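Local coordinates for gram-negative insecticidal protein (Chromobacterium piscinae, PDB 6FBM) that kills insects and, as a member of the MACPF and beta-tripod families, probably acts by forming pores in target membranes, at residues A[341-346]-A[355-360]; A[369-374]-A[480-485]; A[151-156]-A[285-290]. One frame throughout, in Å; residues are numbered along the deposited sequence.

Interaction 1 (A[341-346]-A[355-360]); sequences LAVFNP and VGQFGQ
Ala342 and Gln360 face each other as a hydrogen-bonded pair of an antiparallel beta-ladder, in which strand 342-346 is the middle and strand 358-360 an outer member of a three-stranded sheet of the Vps62-like region, which probably corresponds to the beta-tripod part of the toxin. Two pairs of backbone bonds carry the ladder, among them Phe344 N to Phe358 O (2.9 Å), and Val343 with Gly359 forms the non-hydrogen-bonded pair between them. On the face of Phe344 and Phe358, the Gln360 chain bends at chi2 (145°) and crosses the Phe344 side chain at about a right angle. Its amide plane lies 13° from the ring plane, with Gln360 OE1 3.1 Å from Phe344 CE1. Val343, on the other face, has its CB and both methyls near the Gln357 amide, CB lying 3.3 Å from Gln357 OE1. Gln357 NE2 donates to Asn345 OD1 at 3.1 Å with the acceptor in the amide plane of Gln357, although this donor sits 27° off the carbonyl plane of Asn345. Both glutamine amides are held from outside: Gln360 NE2 donates to Asn362 OD1 and Val366 O while its OE1 accepts from Asp368 N, and Gln357 OE1 receives Met422 N of strand 421-426, in another sheet.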
ATOM      1  N   LEU A 341      71.891  42.385  33.637  1.00 14.21           N
ATOM      2  CA  LEU A 341      70.634  41.721  33.321  1.00 13.81           C
ATOM      3  C   LEU A 341      70.928  40.555  32.414  1.00 13.04           C
ATOM      4  O   LEU A 341      71.617  40.708  31.420  1.00 12.31           O
ATOM      5  CB  LEU A 341      69.686  42.649  32.560  1.00 14.00           C
ATOM      6  CG  LEU A 341      68.352  42.057  32.113  1.00 14.16           C
ATOM      7  CD1 LEU A 341      67.541  41.607  33.317  1.00 14.42           C
ATOM      8  CD2 LEU A 341      67.595  43.089  31.300  1.00 14.64           C
ATOM      9  N   ALA A 342      70.401  39.390  32.768  1.00 12.38           N
ATOM     10  CA  ALA A 342      70.337  38.284  31.850  1.00 11.87           C
ATOM     11  C   ALA A 342      68.886  37.763  31.850  1.00 11.57           C
ATOM     12  O   ALA A 342      68.180  37.802  32.883  1.00 11.68           O
ATOM     13  CB  ALA A 342      71.313  37.210  32.247  1.00 11.92           C
ATOM     14  N   VAL A 343      68.456  37.308  30.672  1.00 10.29           N
ATOM     15  CA  VAL A 343      67.133  36.768  30.500  1.00  9.89           C
ATOM     16  C   VAL A 343      67.218  35.411  29.867  1.00  9.47           C
ATOM     17  O   VAL A 343      68.164  35.088  29.154  1.00  9.60           O
ATOM     18  CB  VAL A 343      66.219  37.677  29.663  1.00 10.14           C
ATOM     19  CG1 VAL A 343      65.925  38.968  30.421  1.00 10.17           C
ATOM     20  CG2 VAL A 343      66.813  37.959  28.277  1.00 10.13           C
ATOM     21  N   PHE A 344      66.216  34.603  30.159  1.00  9.72           N
ATOM     22  CA  PHE A 344      66.202  33.218  29.747  1.00  9.67           C
ATOM     23  C   PHE A 344      64.801  32.857  29.255  1.00  9.74           C
ATOM     24  O   PHE A 344      63.815  33.194  29.907  1.00 10.10           O
ATOM     25  CB  PHE A 344      66.639  32.298  30.916  1.00  9.63           C
ATOM     26  CG  PHE A 344      68.065  32.492  31.353  1.00  9.42           C
ATOM     27  CD1 PHE A 344      68.443  33.601  32.121  1.00  9.43           C
ATOM     28  CD2 PHE A 344      69.028  31.565  31.024  1.00  9.68           C
ATOM     29  CE1 PHE A 344      69.745  33.786  32.512  1.00  9.63           C
ATOM     30  CE2 PHE A 344      70.351  31.727  31.433  1.00  9.72           C
ATOM     31  CZ  PHE A 344      70.713  32.845  32.178  1.00 10.02           C
ATOM     32  N   ASN A 345      64.746  32.198  28.101  1.00  9.81           N
ATOM     33  CA  ASN A 345      63.543  31.584  27.586  1.00  9.85           C
ATOM     34  C   ASN A 345      63.463  30.123  28.007  1.00 10.35           C
ATOM     35  O   ASN A 345      64.475  29.441  28.032  1.00  9.87           O
ATOM     36  CB  ASN A 345      63.529  31.613  26.063  1.00  9.46           C
ATOM     37  CG  ASN A 345      63.455  32.994  25.510  1.00  9.03           C
ATOM     38  OD1 ASN A 345      63.078  33.929  26.195  1.00  8.33           O
ATOM     39  ND2 ASN A 345      63.827  33.129  24.267  1.00  9.19           N
ATOM     40  N   PRO A 346      62.245  29.643  28.305  1.00 11.14           N
ATOM     41  CA  PRO A 346      62.043  28.223  28.490  1.00 11.78           C
ATOM     42  C   PRO A 346      61.900  27.549  27.140  1.00 11.55           C
ATOM     43  O   PRO A 346      61.326  28.128  26.225  1.00 11.87           O
ATOM     44  CB  PRO A 346      60.725  28.153  29.248  1.00 12.27           C
ATOM     45  CG  PRO A 346      59.967  29.344  28.781  1.00 12.10           C
ATOM     46  CD  PRO A 346      60.982  30.394  28.423  1.00 11.67           C
ATOM     47  N   VAL A 355      55.046  31.889  28.214  1.00  9.71           N
ATOM     48  CA  VAL A 355      54.274  33.082  28.599  1.00  9.96           C
ATOM     49  C   VAL A 355      55.123  34.285  29.030  1.00 10.48           C
ATOM     50  O   VAL A 355      54.593  35.400  29.171  1.00 10.60           O
ATOM     51  CB  VAL A 355      53.268  32.754  29.699  1.00  9.95           C
ATOM     52  CG1 VAL A 355      52.248  31.772  29.152  1.00 10.12           C
ATOM     53  CG2 VAL A 355      53.945  32.205  30.943  1.00  9.78           C
ATOM     54  N   GLY A 356      56.434  34.075  29.219  1.00 10.98           N
ATOM     55  CA  GLY A 356      57.327  35.131  29.683  1.00 10.94           C
ATOM     56  C   GLY A 356      58.754  34.672  29.788  1.00 10.95           C
ATOM     57  O   GLY A 356      59.022  33.472  29.735  1.00 11.81           O
ATOM     58  N   GLN A 357      59.663  35.642  29.899  1.00 10.67           N
ATOM     59  CA  GLN A 357      61.084  35.382  30.174  1.00 10.64           C
ATOM     60  C   GLN A 357      61.330  35.296  31.648  1.00 10.32           C
ATOM     61  O   GLN A 357      60.639  35.941  32.436  1.00 10.17           O
ATOM     62  CB  GLN A 357      61.988  36.489  29.622  1.00 10.51           C
ATOM     63  CG  GLN A 357      62.550  36.128  28.282  1.00 10.56           C
ATOM     64  CD  GLN A 357      63.316  37.235  27.650  1.00 10.63           C
ATOM     65  OE1 GLN A 357      63.353  38.361  28.145  1.00 10.84           O
ATOM     66  NE2 GLN A 357      63.935  36.930  26.531  1.00 10.65           N
ATOM     67  N   PHE A 358      62.343  34.520  32.002  1.00  9.93           N
ATOM     68  CA  PHE A 358      62.910  34.613  33.337  1.00 10.02           C
ATOM     69  C   PHE A 358      64.010  35.679  33.334  1.00 10.34           C
ATOM     70  O   PHE A 358      64.845  35.689  32.415  1.00 10.67           O
ATOM     71  CB  PHE A 358      63.473  33.272  33.819  1.00  9.62           C
ATOM     72  CG  PHE A 358      63.830  33.292  35.250  1.00  9.21           C
ATOM     73  CD1 PHE A 358      62.854  33.068  36.213  1.00  9.27           C
ATOM     74  CD2 PHE A 358      65.106  33.636  35.662  1.00  9.30           C
ATOM     75  CE1 PHE A 358      63.153  33.148  37.571  1.00  9.17           C
ATOM     76  CE2 PHE A 358      65.421  33.709  37.023  1.00  9.02           C
ATOM     77  CZ  PHE A 358      64.442  33.457  37.964  1.00  9.02           C
ATOM     78  N   GLY A 359      64.006  36.552  34.342  1.00 10.19           N
ATOM     79  CA  GLY A 359      65.001  37.627  34.441  1.00 11.10           C
ATOM     80  C   GLY A 359      65.902  37.539  35.660  1.00 11.70           C
ATOM     81  O   GLY A 359      65.455  37.124  36.724  1.00 12.66           O
ATOM     82  N   GLN A 360      67.156  37.963  35.507  1.00 12.32           N
ATOM     83  CA  GLN A 360      68.178  37.912  36.562  1.00 13.13           C
ATOM     84  C   GLN A 360      68.995  39.184  36.612  1.00 13.74           C
ATOM     85  O   GLN A 360      69.395  39.704  35.563  1.00 12.79           O
ATOM     86  CB  GLN A 360      69.206  36.867  36.212  1.00 13.84           C
ATOM     87  CG  GLN A 360      68.961  35.535  36.827  1.00 14.81           C
ATOM     88  CD  GLN A 360      69.378  34.435  35.912  1.00 15.00           C
ATOM     89  OE1 GLN A 360      68.531  33.767  35.333  1.00 17.32           O
ATOM     90  NE2 GLN A 360      70.680  34.225  35.791  1.00 13.53           N
TER

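Interaction 2 (A[369-374]-A[480-485])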
ATOM      1  N   GLY A 369      66.310  30.575  38.113  1.00 13.47           N
ATOM      2  CA  GLY A 369      65.039  29.900  38.279  1.00 14.08           C
ATOM      3  C   GLY A 369      64.466  29.423  36.952  1.00 15.68           C
ATOM      4  O   GLY A 369      65.159  29.370  35.919  1.00 16.93           O
ATOM      5  N   HIS A 370      63.176  29.116  36.980  1.00 15.58           N
ATOM      6  CA  HIS A 370      62.461  28.616  35.833  1.00 15.58           C
ATOM      7  C   HIS A 370      61.226  29.466  35.563  1.00 13.98           C
ATOM      8  O   HIS A 370      60.550  29.901  36.477  1.00 13.35           O
ATOM      9  CB  HIS A 370      62.069  27.155  36.067  1.00 16.15           C
ATOM     10  CG  HIS A 370      63.244  26.238  36.133  1.00 16.46           C
ATOM     11  ND1 HIS A 370      63.756  25.609  35.022  1.00 16.54           N
ATOM     12  CD2 HIS A 370      64.005  25.846  37.181  1.00 16.37           C
ATOM     13  CE1 HIS A 370      64.785  24.859  35.385  1.00 16.21           C
ATOM     14  NE2 HIS A 370      64.953  24.987  36.687  1.00 16.55           N
ATOM     15  N   ALA A 371      60.973  29.692  34.276  1.00 13.54           N
ATOM     16  CA  ALA A 371      59.737  30.276  33.799  1.00 13.26           C
ATOM     17  C   ALA A 371      58.853  29.129  33.364  1.00 12.90           C
ATOM     18  O   ALA A 371      59.237  28.349  32.516  1.00 13.45           O
ATOM     19  CB  ALA A 371      59.988  31.206  32.625  1.00 13.12           C
ATOM     20  N   PRO A 372      57.641  29.033  33.930  1.00 13.05           N
ATOM     21  CA  PRO A 372      56.788  27.936  33.535  1.00 12.76           C
ATOM     22  C   PRO A 372      56.286  28.052  32.071  1.00 12.82           C
ATOM     23  O   PRO A 372      56.246  29.147  31.480  1.00 12.71           O
ATOM     24  CB  PRO A 372      55.644  28.027  34.527  1.00 13.11           C
ATOM     25  CG  PRO A 372      55.562  29.450  34.907  1.00 13.34           C
ATOM     26  CD  PRO A 372      56.939  30.011  34.802  1.00 13.34           C
ATOM     27  N   ILE A 373      55.954  26.901  31.513  1.00 12.83           N
ATOM     28  CA  ILE A 373      55.292  26.794  30.225  1.00 13.31           C
ATOM     29  C   ILE A 373      53.978  26.056  30.409  1.00 13.20           C
ATOM     30  O   ILE A 373      53.822  25.278  31.337  1.00 13.54           O
ATOM     31  CB  ILE A 373      56.193  26.145  29.140  1.00 13.31           C
ATOM     32  CG1 ILE A 373      56.678  24.751  29.546  1.00 13.41           C
ATOM     33  CG2 ILE A 373      57.372  27.065  28.874  1.00 13.17           C
ATOM     34  CD1 ILE A 373      57.577  24.085  28.530  1.00 13.36           C
ATOM     35  N   PHE A 374      53.012  26.384  29.566  1.00 13.93           N
ATOM     36  CA  PHE A 374      51.634  25.933  29.737  1.00 14.20           C
ATOM     37  C   PHE A 374      51.114  25.354  28.439  1.00 14.69           C
ATOM     38  O   PHE A 374      51.479  25.803  27.360  1.00 14.09           O
ATOM     39  CB  PHE A 374      50.751  27.081  30.177  1.00 14.14           C
ATOM     40  CG  PHE A 374      51.163  27.691  31.479  1.00 13.59           C
ATOM     41  CD1 PHE A 374      50.687  27.181  32.668  1.00 14.00           C
ATOM     42  CD2 PHE A 374      51.994  28.772  31.520  1.00 13.24           C
ATOM     43  CE1 PHE A 374      51.049  27.750  33.880  1.00 13.98           C
ATOM     44  CE2 PHE A 374      52.360  29.350  32.733  1.00 13.69           C
ATOM     45  CZ  PHE A 374      51.872  28.848  33.921  1.00 13.43           C
ATOM     46  N   SER A 480      54.635  34.424  40.287  1.00 13.77           N
ATOM     47  CA  SER A 480      55.155  34.534  38.926  1.00 13.06           C
ATOM     48  C   SER A 480      56.656  34.388  38.870  1.00 12.70           C
ATOM     49  O   SER A 480      57.343  34.788  39.800  1.00 12.59           O
ATOM     50  CB  SER A 480      54.782  35.868  38.321  1.00 12.86           C
ATOM     51  OG  SER A 480      55.343  36.010  37.037  1.00 12.86           O
ATOM     52  N   SER A 481      57.160  33.835  37.771  1.00 12.71           N
ATOM     53  CA  SER A 481      58.594  33.760  37.514  1.00 12.42           C
ATOM     54  C   SER A 481      59.011  34.706  36.400  1.00 12.62           C
ATOM     55  O   SER A 481      60.098  34.591  35.848  1.00 14.21           O
ATOM     56  CB  SER A 481      58.962  32.325  37.145  1.00 12.23           C
ATOM     57  OG  SER A 481      58.421  31.423  38.074  1.00 11.87           O
ATOM     58  N   CYS A 482      58.147  35.655  36.079  1.00 12.54           N
ATOM     59  CA  CYS A 482      58.304  36.503  34.923  1.00 12.65           C
ATOM     60  C   CYS A 482      58.388  37.952  35.374  1.00 12.23           C
ATOM     61  O   CYS A 482      58.286  38.256  36.584  1.00 11.27           O
ATOM     62  CB  CYS A 482      57.109  36.257  34.002  1.00 13.27           C
ATOM     63  SG  CYS A 482      57.092  34.574  33.286  1.00 13.03           S
ATOM     64  N   PHE A 483      58.577  38.847  34.409  1.00 12.38           N
ATOM     65  CA  PHE A 483      58.668  40.259  34.728  1.00 12.80           C
ATOM     66  C   PHE A 483      57.781  41.129  33.863  1.00 12.81           C
ATOM     67  O   PHE A 483      57.249  40.675  32.861  1.00 13.37           O
ATOM     68  CB  PHE A 483      60.119  40.737  34.676  1.00 12.78           C
ATOM     69  CG  PHE A 483      60.818  40.418  33.410  1.00 12.80           C
ATOM     70  CD1 PHE A 483      61.473  39.212  33.267  1.00 13.23           C
ATOM     71  CD2 PHE A 483      60.856  41.334  32.370  1.00 12.73           C
ATOM     72  CE1 PHE A 483      62.144  38.909  32.091  1.00 13.26           C
ATOM     73  CE2 PHE A 483      61.539  41.050  31.204  1.00 12.34           C
ATOM     74  CZ  PHE A 483      62.179  39.843  31.062  1.00 12.55           C
ATOM     75  N   ALA A 484      57.614  42.374  34.287  1.00 12.64           N
ATOM     76  CA  ALA A 484      56.895  43.378  33.537  1.00 13.08           C
ATOM     77  C   ALA A 484      57.674  44.670  33.655  1.00 13.78           C
ATOM     78  O   ALA A 484      58.089  45.025  34.753  1.00 14.79           O
ATOM     79  CB  ALA A 484      55.514  43.559  34.126  1.00 12.85           C
ATOM     80  N   GLY A 485      57.891  45.361  32.548  1.00 14.31           N
ATOM     81  CA  GLY A 485      58.494  46.679  32.550  1.00 15.14           C
ATOM     82  C   GLY A 485      57.557  47.798  33.010  1.00 16.78           C
ATOM     83  O   GLY A 485      56.404  47.896  32.581  1.00 18.24           O
TER
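Ser481 points its side chain at the backbone of 369-374, and its CB and OG both sit by the carbonyl oxygen of His370, OG being 3.1 Å from His370 O. The first torsion of Ser481 puts OG anti to its own carbonyl carbon and beside its backbone N (chi1 -49°). From there OG also meets the ring of Pro372, whose CD is 3.9 Å away, so one short side chain touches both residues flanking Ala371. Ala371 passes its CA 4.0 Å from Ser481 CB, and its methyl makes a light apolar contact with Cys482 SG. The His370 side chain leaves its backbone away from 480-485, and ND1 is hydrogen-bonded to Pro324 O.

What shapes the serine segment is an ST turn: Ser480 OG, placed anti to its backbone N (chi1 177°), accepts from Cys482 N at 3.0 Å and spans the backbone around Ser481. The contact is small and joins two loops, each just ahead of a strand of a different sheet in the Vps62-like region. Segment 369-374 runs into strand 373-376, flanked by strands 318-321 and 352-354, while 480-485 enters strand 484-486 at the border of a three-stranded sheet, beside 468-473. Met326 of strand 326-331 packs against His370 and Ala371.

Interaction 3 (A[151-156]-A[285-290])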
ATOM      1  N   ASP A 151      -6.842   7.049  45.307  1.00 37.01           N
ATOM      2  CA  ASP A 151      -6.612   6.388  46.591  1.00 39.84           C
ATOM      3  C   ASP A 151      -5.208   6.720  47.096  1.00 39.58           C
ATOM      4  O   ASP A 151      -5.076   7.229  48.216  1.00 38.43           O
ATOM      5  CB  ASP A 151      -6.883   4.874  46.526  1.00 38.98           C
ATOM      6  CG  ASP A 151      -8.408   4.550  46.392  1.00 41.87           C
ATOM      7  OD1 ASP A 151      -9.272   5.444  46.574  1.00 39.88           O
ATOM      8  OD2 ASP A 151      -8.784   3.390  46.090  1.00 45.29           O
ATOM      9  N   ASP A 152      -4.196   6.513  46.249  1.00 37.64           N
ATOM     10  CA  ASP A 152      -2.804   6.788  46.631  1.00 37.78           C
ATOM     11  C   ASP A 152      -2.571   8.250  46.954  1.00 36.72           C
ATOM     12  O   ASP A 152      -1.982   8.569  47.992  1.00 36.87           O
ATOM     13  CB  ASP A 152      -1.816   6.340  45.537  1.00 39.15           C
ATOM     14  CG  ASP A 152      -1.718   4.838  45.417  1.00 38.63           C
ATOM     15  OD1 ASP A 152      -2.104   4.160  46.377  1.00 40.81           O
ATOM     16  OD2 ASP A 152      -1.261   4.327  44.374  1.00 38.20           O
ATOM     17  N   LEU A 153      -3.048   9.123  46.072  1.00 35.51           N
ATOM     18  CA  LEU A 153      -2.904  10.570  46.232  1.00 34.96           C
ATOM     19  C   LEU A 153      -3.438  11.046  47.576  1.00 35.94           C
ATOM     20  O   LEU A 153      -2.787  11.832  48.246  1.00 35.33           O
ATOM     21  CB  LEU A 153      -3.621  11.293  45.093  1.00 34.66           C
ATOM     22  CG  LEU A 153      -3.692  12.811  45.121  1.00 35.10           C
ATOM     23  CD1 LEU A 153      -2.311  13.435  44.974  1.00 35.80           C
ATOM     24  CD2 LEU A 153      -4.604  13.283  44.004  1.00 36.12           C
ATOM     25  N   ASN A 154      -4.613  10.551  47.963  1.00 37.98           N
ATOM     26  CA  ASN A 154      -5.310  11.022  49.163  1.00 39.92           C
ATOM     27  C   ASN A 154      -5.046  10.192  50.455  1.00 42.26           C
ATOM     28  O   ASN A 154      -5.395  10.642  51.544  1.00 43.08           O
ATOM     29  CB  ASN A 154      -6.816  11.123  48.875  1.00 39.65           C
ATOM     30  CG  ASN A 154      -7.154  12.222  47.872  1.00 41.03           C
ATOM     31  OD1 ASN A 154      -6.999  13.410  48.160  1.00 42.98           O
ATOM     32  ND2 ASN A 154      -7.633  11.829  46.695  1.00 36.63           N
ATOM     33  N   ASN A 155      -4.448   9.003  50.330  1.00 44.49           N
ATOM     34  CA  ASN A 155      -4.063   8.174  51.486  1.00 44.76           C
ATOM     35  C   ASN A 155      -2.940   8.876  52.254  1.00 46.58           C
ATOM     36  O   ASN A 155      -1.881   9.083  51.687  1.00 49.38           O
ATOM     37  CB  ASN A 155      -3.590   6.791  51.005  1.00 45.22           C
ATOM     38  CG  ASN A 155      -3.114   5.875  52.128  1.00 45.22           C
ATOM     39  OD1 ASN A 155      -3.002   6.261  53.287  1.00 45.78           O
ATOM     40  ND2 ASN A 155      -2.818   4.644  51.763  1.00 42.82           N
ATOM     41  N   PRO A 156      -3.157   9.231  53.546  1.00 46.64           N
ATOM     42  CA  PRO A 156      -2.081   9.926  54.280  1.00 46.69           C
ATOM     43  C   PRO A 156      -0.869   9.036  54.637  1.00 46.99           C
ATOM     44  O   PRO A 156       0.210   9.555  54.934  1.00 41.73           O
ATOM     45  CB  PRO A 156      -2.783  10.439  55.555  1.00 46.83           C
ATOM     46  CG  PRO A 156      -4.247  10.233  55.335  1.00 45.30           C
ATOM     47  CD  PRO A 156      -4.358   9.078  54.389  1.00 45.64           C
ATOM     48  N   ALA A 285      -1.729  19.684  44.003  1.00 20.18           N
ATOM     49  CA  ALA A 285      -2.954  20.488  43.837  1.00 19.13           C
ATOM     50  C   ALA A 285      -4.241  19.657  43.647  1.00 19.46           C
ATOM     51  O   ALA A 285      -5.340  20.168  43.859  1.00 19.23           O
ATOM     52  CB  ALA A 285      -2.791  21.478  42.684  1.00 18.64           C
ATOM     53  N   LEU A 286      -4.104  18.390  43.249  1.00 19.82           N
ATOM     54  CA  LEU A 286      -5.241  17.482  43.077  1.00 19.97           C
ATOM     55  C   LEU A 286      -5.728  16.797  44.348  1.00 22.61           C
ATOM     56  O   LEU A 286      -6.796  16.166  44.353  1.00 23.58           O
ATOM     57  CB  LEU A 286      -4.874  16.402  42.057  1.00 18.27           C
ATOM     58  CG  LEU A 286      -4.471  16.903  40.672  1.00 16.76           C
ATOM     59  CD1 LEU A 286      -3.837  15.761  39.881  1.00 16.56           C
ATOM     60  CD2 LEU A 286      -5.692  17.471  39.970  1.00 15.84           C
ATOM     61  N   ALA A 287      -4.934  16.860  45.416  1.00 25.05           N
ATOM     62  CA  ALA A 287      -5.297  16.197  46.665  1.00 28.52           C
ATOM     63  C   ALA A 287      -6.501  16.900  47.301  1.00 29.93           C
ATOM     64  O   ALA A 287      -6.628  18.127  47.195  1.00 30.71           O
ATOM     65  CB  ALA A 287      -4.111  16.196  47.612  1.00 28.61           C
ATOM     66  N   ASP A 288      -7.394  16.122  47.921  1.00 32.92           N
ATOM     67  CA  ASP A 288      -8.620  16.664  48.558  1.00 35.42           C
ATOM     68  C   ASP A 288      -8.314  17.622  49.714  1.00 37.97           C
ATOM     69  O   ASP A 288      -8.839  18.736  49.740  1.00 37.77           O
ATOM     70  CB  ASP A 288      -9.535  15.538  49.071  1.00 33.60           C
ATOM     71  CG  ASP A 288     -10.215  14.763  47.961  1.00 32.57           C
ATOM     72  OD1 ASP A 288     -10.467  15.306  46.872  1.00 33.05           O
ATOM     73  OD2 ASP A 288     -10.533  13.593  48.190  1.00 32.92           O
ATOM     74  N   LYS A 289      -7.444  17.197  50.629  1.00 42.13           N
ATOM     75  CA  LYS A 289      -7.181  17.952  51.859  1.00 52.43           C
ATOM     76  C   LYS A 289      -5.993  18.912  51.703  1.00 51.55           C
ATOM     77  O   LYS A 289      -4.953  18.506  51.222  1.00 51.65           O
ATOM     78  CB  LYS A 289      -6.923  16.984  53.017  1.00 61.07           C
ATOM     79  CG  LYS A 289      -7.975  15.906  53.179  1.00 66.14           C
ATOM     80  CD  LYS A 289      -8.030  15.294  54.571  1.00 71.86           C
ATOM     81  CE  LYS A 289      -8.796  13.970  54.467  1.00 74.55           C
ATOM     82  NZ  LYS A 289      -9.531  13.528  55.691  1.00 75.14           N
ATOM     83  N   PRO A 290      -6.136  20.179  52.128  1.00 54.47           N
ATOM     84  CA  PRO A 290      -4.980  21.102  52.136  1.00 56.20           C
ATOM     85  C   PRO A 290      -3.714  20.599  52.864  1.00 55.04           C
ATOM     86  O   PRO A 290      -2.610  20.981  52.483  1.00 51.30           O
ATOM     87  CB  PRO A 290      -5.536  22.350  52.851  1.00 57.36           C
ATOM     88  CG  PRO A 290      -7.004  22.322  52.567  1.00 57.60           C
ATOM     89  CD  PRO A 290      -7.396  20.873  52.476  1.00 57.32           C
TER
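Leu153 is the first residue of 151-156 to meet the loop at 285-290, its side chain heading toward it from the last turn of helix 147-154. CG stands anti to the backbone N (chi1 175°), and chi2 (66°) sets the two methyls: CD2 touches Leu286, 3.7 Å from its CB and 3.6 Å from its O, while CD1 reaches Ala287 CB at 4.2 Å. The two leucine side chains cross at about a right angle. Leu145, Leu163 and Leu296 also pack on Leu153. Both segments belong to the MACPF domain, and the contact ties the C-terminal end of one helix to the loop that leads into helix 290-298. Asn154 follows with the polar half of the contact. Its OD1 takes the backbone N of Asp288 at 2.8 Å, almost straight and in the plane of the amide carbonyl. The other end of that amide is held by its own helix, since ND2 donates to Arg150 O. The Asp288 carboxylate lies across the Asn154 side chain with its plane 15° from that of the amide, and Asp288 CB comes within 3.4 Å of Asn154 OD1. At Asn155 the chain leaves helical geometry, its N still hydrogen-bonded to Asp151 O.

In the fold
Interactions 1 and 2 are neighbours in the Vps62-like region, with centres about 7 Å apart, and follow one another along the chain. They touch directly: the Phe358 ring, by CD1, lies 3.2 Å from the backbone Ser481 O, and Pro346 CG lies 3.5 Å from Ile373 CG2. The Phe483 ring also reaches segment 355-360, with Phe483 CE1 3.3 Å from the backbone Gln357 O, just ahead of strand 358-360. Segments 355-360 and 480-485 therefore share one packed region although more than a hundred residues separate them. Interaction 3 stands apart in the MACPF domain, on the opposite side of the chain's centre, its nearest atoms about 57 Å from interaction 1 and about 54 Å from interaction 2.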